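Local coordinates for transcription factor SKN7 (Chaetomium thermophilum, PDB 5D5W), which binds heat-shock-element DNA through its HSF-type domain and probably controls gene expression in response to osmotic and oxidative stress, at residues M11-V21 / K37-F47. Sequence-based numbering, arbitrary orientation.
Sequences MLEDPSYHSVV and KFTKTILPKHF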
loop_
_atom_site.group_PDB
_atom_site.type_symbol
_atom_site.label_atom_id
_atom_site.label_comp_id
_atom_site.label_asym_id
_atom_site.label_seq_id
_atom_site.Cartn_x
_atom_site.Cartn_y
_atom_site.Cartn_z
ATOM N N MET B 11 -0.081 16.691 11.509
ATOM C CA MET B 11 -0.552 15.329 11.735
ATOM C C MET B 11 0.202 14.717 12.916
ATOM O O MET B 11 -0.374 14.038 13.765
ATOM C CB MET B 11 -0.288 14.502 10.468
ATOM C CG MET B 11 -1.199 13.318 10.217
ATOM S SD MET B 11 -0.675 12.493 8.700
ATOM C CE MET B 11 0.888 11.817 9.242
ATOM N N LEU B 12 1.505 14.978 12.956
ATOM C CA LEU B 12 2.373 14.456 13.998
ATOM C C LEU B 12 2.287 15.281 15.285
ATOM O O LEU B 12 2.776 14.854 16.328
ATOM C CB LEU B 12 3.821 14.421 13.491
ATOM C CG LEU B 12 4.140 13.359 12.432
ATOM C CD1 LEU B 12 5.367 13.727 11.613
ATOM C CD2 LEU B 12 4.335 12.009 13.091
ATOM N N GLU B 13 1.657 16.451 15.210
ATOM C CA GLU B 13 1.523 17.352 16.356
ATOM C C GLU B 13 0.329 16.944 17.233
ATOM O O GLU B 13 0.064 17.571 18.261
ATOM C CB GLU B 13 1.353 18.800 15.850
ATOM C CG GLU B 13 1.924 19.893 16.748
ATOM C CD GLU B 13 2.082 21.240 16.035
ATOM O OE1 GLU B 13 3.038 21.983 16.358
ATOM O OE2 GLU B 13 1.257 21.564 15.153
ATOM N N ASP B 14 -0.377 15.887 16.833
ATOM C CA ASP B 14 -1.644 15.499 17.457
ATOM C C ASP B 14 -1.556 14.158 18.201
ATOM O O ASP B 14 -1.338 13.117 17.578
ATOM C CB ASP B 14 -2.730 15.421 16.385
ATOM C CG ASP B 14 -4.107 15.206 16.969
ATOM O OD1 ASP B 14 -4.207 14.709 18.114
ATOM O OD2 ASP B 14 -5.090 15.536 16.273
ATOM N N PRO B 15 -1.748 14.175 19.538
ATOM C CA PRO B 15 -1.646 12.929 20.309
ATOM C C PRO B 15 -2.812 11.946 20.124
ATOM O O PRO B 15 -2.692 10.785 20.522
ATOM C CB PRO B 15 -1.571 13.418 21.767
ATOM C CG PRO B 15 -1.213 14.862 21.685
ATOM C CD PRO B 15 -1.878 15.340 20.431
ATOM N N SER B 16 -3.917 12.395 19.527
ATOM C CA SER B 16 -5.003 11.485 19.149
ATOM C C SER B 16 -4.435 10.323 18.350
ATOM O O SER B 16 -4.810 9.165 18.559
ATOM C CB SER B 16 -6.054 12.192 18.293
ATOM O OG SER B 16 -6.390 13.458 18.821
ATOM N N TYR B 17 -3.509 10.645 17.450
ATOM C CA TYR B 17 -2.935 9.659 16.542
ATOM C C TYR B 17 -1.758 8.890 17.133
ATOM O O TYR B 17 -1.242 7.992 16.495
ATOM C CB TYR B 17 -2.476 10.347 15.253
ATOM C CG TYR B 17 -3.498 11.281 14.631
ATOM C CD1 TYR B 17 -4.859 10.999 14.684
ATOM C CD2 TYR B 17 -3.098 12.434 13.970
ATOM C CE1 TYR B 17 -5.789 11.846 14.106
ATOM C CE2 TYR B 17 -4.019 13.285 13.390
ATOM C CZ TYR B 17 -5.366 12.984 13.456
ATOM O OH TYR B 17 -6.314 13.818 12.882
ATOM N N HIS B 18 -1.343 9.217 18.350
ATOM C CA HIS B 18 -0.063 8.744 18.859
ATOM C C HIS B 18 0.200 7.265 18.573
ATOM O O HIS B 18 1.330 6.875 18.273
ATOM C CB HIS B 18 0.059 9.023 20.365
ATOM C CG HIS B 18 1.387 8.625 20.947
ATOM N ND1 HIS B 18 2.503 9.431 20.881
ATOM C CD2 HIS B 18 1.778 7.497 21.591
ATOM C CE1 HIS B 18 3.521 8.822 21.462
ATOM N NE2 HIS B 18 3.110 7.645 21.900
ATOM N N SER B 19 -0.841 6.445 18.671
ATOM C CA SER B 19 -0.691 4.989 18.559
ATOM C C SER B 19 -0.363 4.534 17.139
ATOM O O SER B 19 0.321 3.527 16.950
ATOM C CB SER B 19 -1.975 4.300 19.029
ATOM O OG SER B 19 -3.098 4.786 18.307
ATOM N N VAL B 20 -0.846 5.291 16.155
ATOM C CA VAL B 20 -0.740 4.915 14.745
ATOM C C VAL B 20 0.208 5.790 13.904
ATOM O O VAL B 20 0.738 5.320 12.900
ATOM C CB VAL B 20 -2.134 4.866 14.081
ATOM C CG1 VAL B 20 -3.091 4.041 14.941
ATOM C CG2 VAL B 20 -2.691 6.264 13.855
ATOM N N VAL B 21 0.399 7.051 14.286
ATOM C CA VAL B 21 1.418 7.909 13.671
ATOM C C VAL B 21 2.057 8.791 14.742
ATOM O O VAL B 21 1.344 9.516 15.451
ATOM C CB VAL B 21 0.825 8.830 12.579
ATOM C CG1 VAL B 21 1.906 9.706 11.953
ATOM C CG2 VAL B 21 0.144 8.015 11.504
ATOM N N LYS B 37 -5.973 1.912 10.323
ATOM C CA LYS B 37 -6.567 3.137 10.862
ATOM C C LYS B 37 -5.960 4.410 10.271
ATOM O O LYS B 37 -6.679 5.388 10.074
ATOM C CB LYS B 37 -6.464 3.174 12.386
ATOM C CG LYS B 37 -7.500 4.092 13.027
ATOM C CD LYS B 37 -7.180 4.418 14.484
ATOM C CE LYS B 37 -8.013 5.592 14.994
ATOM N NZ LYS B 37 -7.335 6.378 16.068
ATOM N N PHE B 38 -4.654 4.399 9.990
ATOM C CA PHE B 38 -3.977 5.560 9.380
ATOM C C PHE B 38 -4.468 5.848 7.964
ATOM O O PHE B 38 -4.841 6.975 7.629
ATOM C CB PHE B 38 -2.456 5.354 9.334
ATOM C CG PHE B 38 -1.745 6.401 8.532
ATOM C CD1 PHE B 38 -1.672 7.698 8.996
ATOM C CD2 PHE B 38 -1.190 6.104 7.296
ATOM C CE1 PHE B 38 -1.032 8.677 8.259
ATOM C CE2 PHE B 38 -0.554 7.084 6.554
ATOM C CZ PHE B 38 -0.473 8.371 7.037
ATOM N N THR B 39 -4.440 4.809 7.138
ATOM C CA THR B 39 -4.843 4.901 5.744
ATOM C C THR B 39 -6.312 5.276 5.632
ATOM O O THR B 39 -6.664 6.171 4.877
ATOM C CB THR B 39 -4.593 3.567 5.015
ATOM O OG1 THR B 39 -3.186 3.300 4.974
ATOM C CG2 THR B 39 -5.121 3.598 3.613
ATOM N N LYS B 40 -7.169 4.619 6.401
ATOM C CA LYS B 40 -8.603 4.756 6.189
ATOM C C LYS B 40 -9.196 5.950 6.937
ATOM O O LYS B 40 -10.197 6.500 6.503
ATOM C CB LYS B 40 -9.331 3.465 6.577
ATOM C CG LYS B 40 -8.669 2.178 6.089
ATOM C CD LYS B 40 -9.084 1.749 4.690
ATOM C CE LYS B 40 -8.154 0.646 4.176
ATOM N NZ LYS B 40 -8.851 -0.504 3.523
ATOM N N THR B 41 -8.580 6.361 8.044
ATOM C CA THR B 41 -9.158 7.397 8.913
ATOM C C THR B 41 -8.413 8.728 8.884
ATOM O O THR B 41 -9.031 9.784 8.809
ATOM C CB THR B 41 -9.185 6.926 10.380
ATOM O OG1 THR B 41 -9.745 5.608 10.454
ATOM C CG2 THR B 41 -9.996 7.883 11.247
ATOM N N ILE B 42 -7.087 8.665 8.953
ATOM C CA ILE B 42 -6.245 9.856 9.111
ATOM C C ILE B 42 -5.792 10.441 7.766
ATOM O O ILE B 42 -5.857 11.660 7.552
ATOM C CB ILE B 42 -5.026 9.533 9.993
ATOM C CG1 ILE B 42 -5.505 9.005 11.350
ATOM C CG2 ILE B 42 -4.167 10.772 10.188
ATOM C CD1 ILE B 42 -4.462 8.236 12.123
ATOM N N LEU B 43 -5.348 9.586 6.850
ATOM C CA LEU B 43 -5.001 10.073 5.512
ATOM C C LEU B 43 -6.100 10.950 4.921
ATOM O O LEU B 43 -5.818 12.058 4.488
ATOM C CB LEU B 43 -4.671 8.924 4.553
ATOM C CG LEU B 43 -3.212 8.492 4.488
ATOM C CD1 LEU B 43 -3.051 7.400 3.440
ATOM C CD2 LEU B 43 -2.307 9.678 4.176
ATOM N N PRO B 44 -7.361 10.481 4.932
ATOM C CA PRO B 44 -8.426 11.285 4.327
ATOM C C PRO B 44 -8.782 12.549 5.105
ATOM O O PRO B 44 -9.381 13.472 4.532
ATOM C CB PRO B 44 -9.633 10.334 4.297
ATOM C CG PRO B 44 -9.156 9.012 4.788
ATOM C CD PRO B 44 -7.892 9.253 5.544
ATOM N N LYS B 45 -8.447 12.587 6.394
ATOM C CA LYS B 45 -8.655 13.795 7.187
ATOM C C LYS B 45 -7.751 14.906 6.668
ATOM O O LYS B 45 -8.202 16.036 6.469
ATOM C CB LYS B 45 -8.376 13.554 8.676
ATOM C CG LYS B 45 -9.544 12.978 9.461
ATOM C CD LYS B 45 -9.141 12.673 10.898
ATOM C CE LYS B 45 -10.145 11.765 11.593
ATOM N NZ LYS B 45 -9.624 11.279 12.904
ATOM N N HIS B 46 -6.485 14.570 6.431
ATOM C CA HIS B 46 -5.472 15.562 6.074
ATOM C C HIS B 46 -5.230 15.708 4.563
ATOM O O HIS B 46 -4.779 16.752 4.114
ATOM C CB HIS B 46 -4.167 15.240 6.808
ATOM C CG HIS B 46 -4.303 15.265 8.302
ATOM N ND1 HIS B 46 -3.788 16.279 9.082
ATOM C CD2 HIS B 46 -4.916 14.412 9.156
ATOM C CE1 HIS B 46 -4.071 16.045 10.351
ATOM N NE2 HIS B 46 -4.757 14.919 10.422
ATOM N N PHE B 47 -5.553 14.686 3.777
ATOM C CA PHE B 47 -5.204 14.679 2.353
ATOM C C PHE B 47 -6.412 14.344 1.486
ATOM O O PHE B 47 -7.517 14.159 1.998
ATOM C CB PHE B 47 -4.045 13.706 2.123
ATOM C CG PHE B 47 -2.782 14.101 2.842
ATOM C CD1 PHE B 47 -1.978 15.118 2.348
ATOM C CD2 PHE B 47 -2.406 13.474 4.015
ATOM C CE1 PHE B 47 -0.819 15.497 3.008
ATOM C CE2 PHE B 47 -1.250 13.849 4.682
ATOM C CZ PHE B 47 -0.455 14.861 4.178
#
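His-46 NE2 donates a hydrogen bond to Tyr-17 OH, the single one between the segments. It spans 3.1 Å, with an N-H...O angle of 165°. The bond is nearly straight, and the hydroxyl lies close to the imidazole plane. The two rings meet rim to rim with their planes at 76°. This bond helps fix the rotation of the imidazole.

Two CH-pi contacts use the faces of these rings. Ile-42 CG2 sits over the centre of the Tyr-17 ring, 4.1 Å from its centroid. The opposite face of that ring is met near its rim by Asp-14 CG. Ser-16 N donates to Asp-14 OD1 in an Asx turn, and Ser-16 OG adds a second bond to the same oxygen. Met-11 CG lies over the centre of the His-46 ring, 3.9 Å from its centroid. Met-11 CG stands anti to the backbone N (chi1 -153°), which carries it over this face.

Most of the rest is apolar packing. The Met-11 chain bends at chi3 and brings CE to 3.8 Å from Phe-38 CE1. Its SD stands at the edge of the Phe-38 ring, a Met-aromatic contact. Met-11 CG also touches Ile-42 CG2 at 3.9 Å. On the more exposed side, Lys-45 CD lies 3.6 Å from Tyr-17 OH.

The contact packs the end of helix 3-12 and the turn after it on helix 35-46, within the winged helix-turn-helix fold of HSF-type domains. Phe-47 packs on a DNA phosphate. Val-21 and Phe-38 both touch Val-32 of strand 30-33. Phe-38 also meets Phe-55 of helix 52-61 edge-to-face.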